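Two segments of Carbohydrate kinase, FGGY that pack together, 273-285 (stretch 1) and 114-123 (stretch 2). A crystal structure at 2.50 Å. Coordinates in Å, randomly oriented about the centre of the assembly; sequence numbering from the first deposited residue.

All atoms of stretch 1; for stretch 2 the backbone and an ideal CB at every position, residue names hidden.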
ATOM      1  N   THR A 273      15.528   3.543  11.243  1.00 31.02           N
ATOM      2  CA  THR A 273      14.080   3.720  11.325  1.00 30.12           C
ATOM      3  C   THR A 273      13.566   3.932  12.751  1.00 27.72           C
ATOM      4  O   THR A 273      12.526   4.565  12.951  1.00 26.87           O
ATOM      5  CB  THR A 273      13.331   2.540  10.678  1.00 28.28           C
ATOM      6  OG1 THR A 273      13.903   1.306  11.128  1.00 27.74           O
ATOM      7  CG2 THR A 273      13.441   2.614   9.167  1.00 28.48           C
ATOM      8  N   ALA A 274      14.295   3.411  13.733  1.00 28.98           N
ATOM      9  CA  ALA A 274      13.928   3.581  15.139  1.00 28.55           C
ATOM     10  C   ALA A 274      13.833   5.057  15.522  1.00 27.50           C
ATOM     11  O   ALA A 274      13.270   5.407  16.555  1.00 27.67           O
ATOM     12  CB  ALA A 274      14.923   2.868  16.033  1.00 27.02           C
ATOM     13  N   THR A 275      14.379   5.918  14.674  1.00 30.30           N
ATOM     14  CA  THR A 275      14.425   7.348  14.952  1.00 29.88           C
ATOM     15  C   THR A 275      13.265   8.123  14.304  1.00 29.67           C
ATOM     16  O   THR A 275      13.107   9.325  14.533  1.00 28.53           O
ATOM     17  CB  THR A 275      15.758   7.946  14.470  1.00 31.67           C
ATOM     18  OG1 THR A 275      16.058   9.122  15.228  1.00 35.33           O
ATOM     19  CG2 THR A 275      15.686   8.294  12.986  1.00 27.99           C
ATOM     20  N   LEU A 276      12.453   7.432  13.506  1.00 27.48           N
ATOM     21  CA  LEU A 276      11.352   8.066  12.780  1.00 26.87           C
ATOM     22  C   LEU A 276      10.262   8.596  13.709  1.00 25.98           C
ATOM     23  O   LEU A 276       9.966   7.993  14.733  1.00 26.03           O
ATOM     24  CB  LEU A 276      10.744   7.092  11.767  1.00 26.31           C
ATOM     25  CG  LEU A 276      11.584   6.774  10.529  1.00 25.50           C
ATOM     26  CD1 LEU A 276      11.035   5.557   9.802  1.00 22.19           C
ATOM     27  CD2 LEU A 276      11.654   7.983   9.602  1.00 23.74           C
ATOM     28  N   PRO A 277       9.656   9.731  13.335  1.00 25.73           N
ATOM     29  CA  PRO A 277       8.648  10.469  14.105  1.00 24.86           C
ATOM     30  C   PRO A 277       7.239   9.909  13.943  1.00 25.73           C
ATOM     31  O   PRO A 277       6.561  10.264  12.979  1.00 29.22           O
ATOM     32  CB  PRO A 277       8.695  11.881  13.490  1.00 25.94           C
ATOM     33  CG  PRO A 277       9.841  11.870  12.495  1.00 26.81           C
ATOM     34  CD  PRO A 277      10.023  10.446  12.105  1.00 25.95           C
ATOM     35  N   GLU A 278       6.793   9.077  14.877  1.00 25.57           N
ATOM     36  CA  GLU A 278       5.460   8.487  14.795  1.00 26.41           C
ATOM     37  C   GLU A 278       4.355   9.539  14.701  1.00 28.79           C
ATOM     38  O   GLU A 278       3.365   9.346  13.993  1.00 31.15           O
ATOM     39  CB  GLU A 278       5.188   7.572  15.990  1.00 27.48           C
ATOM     40  CG  GLU A 278       3.772   7.008  16.005  1.00 27.27           C
ATOM     41  CD  GLU A 278       3.461   6.214  17.259  1.00 28.59           C
ATOM     42  OE1 GLU A 278       4.304   6.203  18.184  1.00 29.64           O
ATOM     43  OE2 GLU A 278       2.369   5.606  17.319  1.00 27.85           O
ATOM     44  N   ALA A 279       4.525  10.648  15.412  1.00 27.49           N
ATOM     45  CA  ALA A 279       3.487  11.668  15.479  1.00 25.36           C
ATOM     46  C   ALA A 279       3.311  12.424  14.168  1.00 28.10           C
ATOM     47  O   ALA A 279       2.306  13.105  13.968  1.00 30.62           O
ATOM     48  CB  ALA A 279       3.766  12.631  16.612  1.00 26.11           C
ATOM     49  N   ARG A 280       4.284  12.311  13.273  1.00 28.23           N
ATOM     50  CA  ARG A 280       4.194  13.014  12.000  1.00 27.65           C
ATOM     51  C   ARG A 280       3.807  12.078  10.855  1.00 27.77           C
ATOM     52  O   ARG A 280       4.078  12.353   9.684  1.00 28.02           O
ATOM     53  CB  ARG A 280       5.474  13.804  11.710  1.00 27.68           C
ATOM     54  CG  ARG A 280       5.457  15.188  12.347  1.00 26.96           C
ATOM     55  CD  ARG A 280       6.845  15.772  12.547  1.00 27.71           C
ATOM     56  NE  ARG A 280       7.480  16.181  11.299  1.00 31.28           N
ATOM     57  CZ  ARG A 280       7.159  17.275  10.617  1.00 28.64           C
ATOM     58  NH1 ARG A 280       6.197  18.068  11.054  1.00 32.38           N
ATOM     59  NH2 ARG A 280       7.798  17.568   9.496  1.00 30.19           N
ATOM     60  N   ASP A 281       3.156  10.977  11.220  1.00 26.34           N
ATOM     61  CA  ASP A 281       2.536  10.064  10.266  1.00 25.77           C
ATOM     62  C   ASP A 281       3.553   9.297   9.411  1.00 25.10           C
ATOM     63  O   ASP A 281       3.390   9.168   8.196  1.00 23.68           O
ATOM     64  CB  ASP A 281       1.530  10.814   9.383  1.00 25.78           C
ATOM     65  CG  ASP A 281       0.213  10.068   9.239  1.00 27.60           C
ATOM     66  OD1 ASP A 281       0.219   8.829   9.395  1.00 27.24           O
ATOM     67  OD2 ASP A 281      -0.831  10.716   8.988  1.00 25.63           O
ATOM     68  N   CYS A 282       4.600   8.792  10.056  1.00 25.65           N
ATOM     69  CA  CYS A 282       5.556   7.905   9.400  1.00 23.36           C
ATOM     70  C   CYS A 282       5.350   6.477   9.894  1.00 24.02           C
ATOM     71  O   CYS A 282       4.737   6.257  10.938  1.00 25.64           O
ATOM     72  CB  CYS A 282       6.993   8.353   9.676  1.00 23.37           C
ATOM     73  SG  CYS A 282       7.443   9.963   8.969  1.00 23.90           S
ATOM     74  N   LEU A 283       5.859   5.509   9.141  1.00 22.13           N
ATOM     75  CA  LEU A 283       5.779   4.109   9.540  1.00 22.03           C
ATOM     76  C   LEU A 283       6.844   3.290   8.814  1.00 22.92           C
ATOM     77  O   LEU A 283       7.515   3.791   7.911  1.00 24.68           O
ATOM     78  CB  LEU A 283       4.382   3.538   9.274  1.00 22.40           C
ATOM     79  CG  LEU A 283       3.894   3.448   7.822  1.00 24.60           C
ATOM     80  CD1 LEU A 283       2.870   2.332   7.672  1.00 24.28           C
ATOM     81  CD2 LEU A 283       3.329   4.778   7.330  1.00 23.19           C
ATOM     82  N   VAL A 284       7.009   2.037   9.214  1.00 21.43           N
ATOM     83  CA  VAL A 284       8.011   1.190   8.591  1.00 22.02           C
ATOM     84  C   VAL A 284       7.414  -0.083   8.017  1.00 21.58           C
ATOM     85  O   VAL A 284       6.944  -0.944   8.754  1.00 22.01           O
ATOM     86  CB  VAL A 284       9.126   0.800   9.568  1.00 22.36           C
ATOM     87  CG1 VAL A 284      10.220   0.039   8.818  1.00 22.08           C
ATOM     88  CG2 VAL A 284       9.689   2.037  10.260  1.00 21.65           C
ATOM     89  N   ASN A 285       7.438  -0.183   6.694  1.00 22.00           N
ATOM     90  CA  ASN A 285       7.052  -1.397   6.002  1.00 21.37           C
ATOM     91  C   ASN A 285       8.286  -2.233   5.712  1.00 21.23           C
ATOM     92  O   ASN A 285       9.398  -1.861   6.083  1.00 20.54           O
ATOM     93  CB  ASN A 285       6.319  -1.061   4.704  1.00 21.74           C
ATOM     94  CG  ASN A 285       4.981  -0.382   4.951  1.00 23.83           C
ATOM     95  OD1 ASN A 285       4.146  -0.889   5.704  1.00 23.23           O
ATOM     96  ND2 ASN A 285       4.772   0.774   4.321  1.00 21.03           N
ATOM     97  N   UNK A 114       7.191  -0.372  21.765  1.00 24.25           N
ATOM     98  CA  UNK A 114       7.437   1.019  21.372  1.00 23.92           C
ATOM     99  C   UNK A 114       7.507   1.141  19.850  1.00 23.97           C
ATOM    100  O   UNK A 114       7.931   0.198  19.182  1.00 23.47           O
ATOM    101  CB  UNK A 114       8.731   1.536  22.004  1.00 23.92           C
ATOM    102  N   UNK A 115       7.101   2.286  19.314  1.00 22.31           N
ATOM    103  CA  UNK A 115       7.132   2.505  17.873  1.00 25.49           C
ATOM    104  C   UNK A 115       8.548   2.353  17.316  1.00 25.35           C
ATOM    105  O   UNK A 115       8.737   2.114  16.122  1.00 25.11           O
ATOM    106  CB  UNK A 115       6.582   3.893  17.539  1.00 25.49           C
ATOM    107  N   UNK A 116       9.540   2.482  18.188  1.00 24.15           N
ATOM    108  CA  UNK A 116      10.934   2.430  17.763  1.00 26.70           C
ATOM    109  C   UNK A 116      11.408   1.021  17.400  1.00 24.66           C
ATOM    110  O   UNK A 116      12.365   0.867  16.642  1.00 27.35           O
ATOM    111  CB  UNK A 116      11.825   2.996  18.870  1.00 26.70           C
ATOM    112  N   UNK A 117      10.753  -0.001  17.946  1.00 23.58           N
ATOM    113  CA  UNK A 117      11.072  -1.387  17.595  1.00 25.19           C
ATOM    114  C   UNK A 117      10.232  -1.872  16.418  1.00 26.14           C
ATOM    115  O   UNK A 117      10.688  -2.684  15.612  1.00 25.21           O
ATOM    116  CB  UNK A 117      10.856  -2.303  18.801  1.00 25.19           C
ATOM    117  N   UNK A 118       9.004  -1.369  16.324  1.00 24.33           N
ATOM    118  CA  UNK A 118       8.009  -1.942  15.420  1.00 24.87           C
ATOM    119  C   UNK A 118       7.758  -1.156  14.134  1.00 24.87           C
ATOM    120  O   UNK A 118       7.469  -1.743  13.094  1.00 23.59           O
ATOM    121  CB  UNK A 118       6.684  -2.085  16.171  1.00 24.87           C
ATOM    122  N   UNK A 119       7.851   0.167  14.203  1.00 24.29           N
ATOM    123  CA  UNK A 119       7.500   0.991  13.065  1.00 22.96           C
ATOM    124  C   UNK A 119       6.020   0.856  12.768  1.00 23.17           C
ATOM    125  O   UNK A 119       5.528   1.316  11.734  1.00 20.92           O
ATOM    126  CB  UNK A 119       8.334   0.611  11.840  1.00 22.96           C
ATOM    127  N   UNK A 120       5.309   0.210  13.686  1.00 22.98           N
ATOM    128  CA  UNK A 120       3.865   0.055  13.577  1.00 23.74           C
ATOM    129  C   UNK A 120       3.171   1.043  14.510  1.00 23.23           C
ATOM    130  O   UNK A 120       3.274   0.926  15.727  1.00 23.77           O
ATOM    131  CB  UNK A 120       3.446  -1.380  13.901  1.00 23.74           C
ATOM    132  N   UNK A 121       2.461   2.025  13.936  1.00 23.27           N
ATOM    133  CA  UNK A 121       1.758   3.044  14.719  1.00 23.04           C
ATOM    134  C   UNK A 121       0.411   2.523  15.201  1.00 23.98           C
ATOM    135  O   UNK A 121      -0.143   1.613  14.585  1.00 24.16           O
ATOM    136  CB  UNK A 121       1.564   4.317  13.893  1.00 23.04           C
ATOM    137  N   UNK A 122      -0.106   3.093  16.285  1.00 26.14           N
ATOM    138  CA  UNK A 122      -1.438   2.742  16.764  1.00 25.18           C
ATOM    139  C   UNK A 122      -2.469   3.154  15.727  1.00 25.03           C
ATOM    140  O   UNK A 122      -2.565   4.324  15.367  1.00 24.31           O
ATOM    141  CB  UNK A 122      -1.731   3.405  18.112  1.00 25.18           C
ATOM    142  N   UNK A 123      -3.237   2.185  15.245  1.00 26.03           N
ATOM    143  CA  UNK A 123      -4.266   2.452  14.255  1.00 24.28           C
ATOM    144  C   UNK A 123      -5.619   1.952  14.751  1.00 25.74           C
ATOM    145  O   UNK A 123      -5.686   1.010  15.540  1.00 26.72           O
ATOM    146  CB  UNK A 123      -3.909   1.798  12.919  1.00 24.28           C
TER

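Position 114 precedes a short helix; nothing of stretch 1 lies within 5.5 Å of its ideal CB, so many residues would suit. It is Pro 114, whose O accepts a backbone hydrogen bond from N of 117 at 3.1 Å.

Position 115 points toward stretch 1. Its ideal CB is 3.3 Å from Glu 278 OE1, and beyond it lies a hollow bordered by Leu 276, the aliphatic part of Glu 278, Cys 282 and Leu 283. A long apolar or aromatic side chain would fill it; a small one would leave it empty. Phe 115, with chi1 in the t well, sends its ring into this space. Glu 278 CB sits over one face, 3.6 Å from the ring centroid and nearly on its normal, a CH-pi contact. At the ring edge, CE1 of Phe 115 meets Leu 276 O at 3.3 Å, while its CZ lies 4.1 Å from Leu 283 CA.

At 116 the CA-to-CB bond runs sideways, and the ideal CB is 3.6 Å from Ala 274 O. Something small fits comfortably beside this backbone, though a longer chain might turn aside. Ala 116 places its CB 4.2 Å from Ala 274 CB, and its O lies 3.3 Å from the same methyl.

Positions 117 and 118 point away, so stretch 1 offers little guidance. They are Arg 117 and Thr 118; Thr 118 OG1 accepts a hydrogen bond from N of 120 at 3.2 Å.

Position 119 is more restrictive. Its phi is positive, which by itself favours glycine, and an ideal CB would lie 2.4 Å from Val 284 CB, a clash. Gly 119 answers both constraints, allowing close backbone approach: Val 284 N donates to Gly 119 O at 3.0 Å with a nearly straight angle of 165°.

Position 120 points away and could hold many residues; it is Ser 120, whose hydroxyl is bonded elsewhere in the structure.

At 121 the CB again points toward stretch 1, between the Glu 278 carboxylate and the Leu 283 side chain. A phi of -82° admits proline, but a compact apolar residue or a donor to Glu 278 would also be plausible. Pro 121 packs its CG 3.8 Å from Leu 283 CB.

At 122 the ideal CB is 4.7 Å from Glu 278 OE2, which suits small or polar residues; Ala 122 is found. Position 123, out of contact, holds Leu 123.

Stretch 2 (114-123) PFARTGSPAL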
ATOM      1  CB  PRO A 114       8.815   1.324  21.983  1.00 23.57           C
ATOM      2  CG  PRO A 114       9.089   0.216  22.951  1.00 22.19           C
ATOM      3  CD  PRO A 114       8.367  -0.976  22.411  1.00 23.99           C
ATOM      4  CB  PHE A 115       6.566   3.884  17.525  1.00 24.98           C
ATOM      5  CG  PHE A 115       6.726   4.258  16.080  1.00 25.54           C
ATOM      6  CD1 PHE A 115       7.828   4.985  15.657  1.00 26.17           C
ATOM      7  CD2 PHE A 115       5.777   3.881  15.144  1.00 24.95           C
ATOM      8  CE1 PHE A 115       7.977   5.333  14.328  1.00 27.01           C
ATOM      9  CE2 PHE A 115       5.919   4.220  13.815  1.00 23.58           C
ATOM     10  CZ  PHE A 115       7.023   4.948  13.404  1.00 26.14           C
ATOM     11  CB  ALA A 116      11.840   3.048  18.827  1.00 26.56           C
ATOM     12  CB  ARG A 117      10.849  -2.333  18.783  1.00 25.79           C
ATOM     13  CG  ARG A 117      12.019  -2.442  19.746  1.00 27.97           C
ATOM     14  CD  ARG A 117      13.266  -3.023  19.081  1.00 29.70           C
ATOM     15  NE  ARG A 117      13.391  -4.477  19.213  1.00 27.02           N
ATOM     16  CZ  ARG A 117      13.557  -5.119  20.368  1.00 28.97           C
ATOM     17  NH1 ARG A 117      13.587  -4.447  21.513  1.00 28.07           N
ATOM     18  NH2 ARG A 117      13.670  -6.441  20.383  1.00 28.93           N
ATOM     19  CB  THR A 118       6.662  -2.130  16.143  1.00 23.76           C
ATOM     20  OG1 THR A 118       6.172  -0.855  16.579  1.00 22.43           O
ATOM     21  CG2 THR A 118       6.834  -3.045  17.345  1.00 23.87           C
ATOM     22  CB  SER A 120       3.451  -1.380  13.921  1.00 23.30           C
ATOM     23  OG  SER A 120       2.057  -1.580  13.726  1.00 24.09           O
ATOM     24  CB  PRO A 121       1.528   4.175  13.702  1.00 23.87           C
ATOM     25  CG  PRO A 121       2.189   3.728  12.411  1.00 22.52           C
ATOM     26  CD  PRO A 121       2.296   2.243  12.493  1.00 21.71           C
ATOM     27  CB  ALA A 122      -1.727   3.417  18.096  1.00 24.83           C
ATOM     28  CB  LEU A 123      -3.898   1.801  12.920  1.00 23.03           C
ATOM     29  CG  LEU A 123      -2.660   2.383  12.233  1.00 23.94           C
ATOM     30  CD1 LEU A 123      -2.226   1.524  11.057  1.00 22.79           C
ATOM     31  CD2 LEU A 123      -2.903   3.826  11.791  1.00 22.26           C
TER
HETATM   32  O   HOH W   1      10.509   3.021  13.773  1.00 24.95           O
HETATM   33  O   HOH W   2       4.307  -0.390   9.489  1.00 22.37           O
HETATM   34  O   HOH W   3       2.985   3.230  18.203  1.00 25.80           O
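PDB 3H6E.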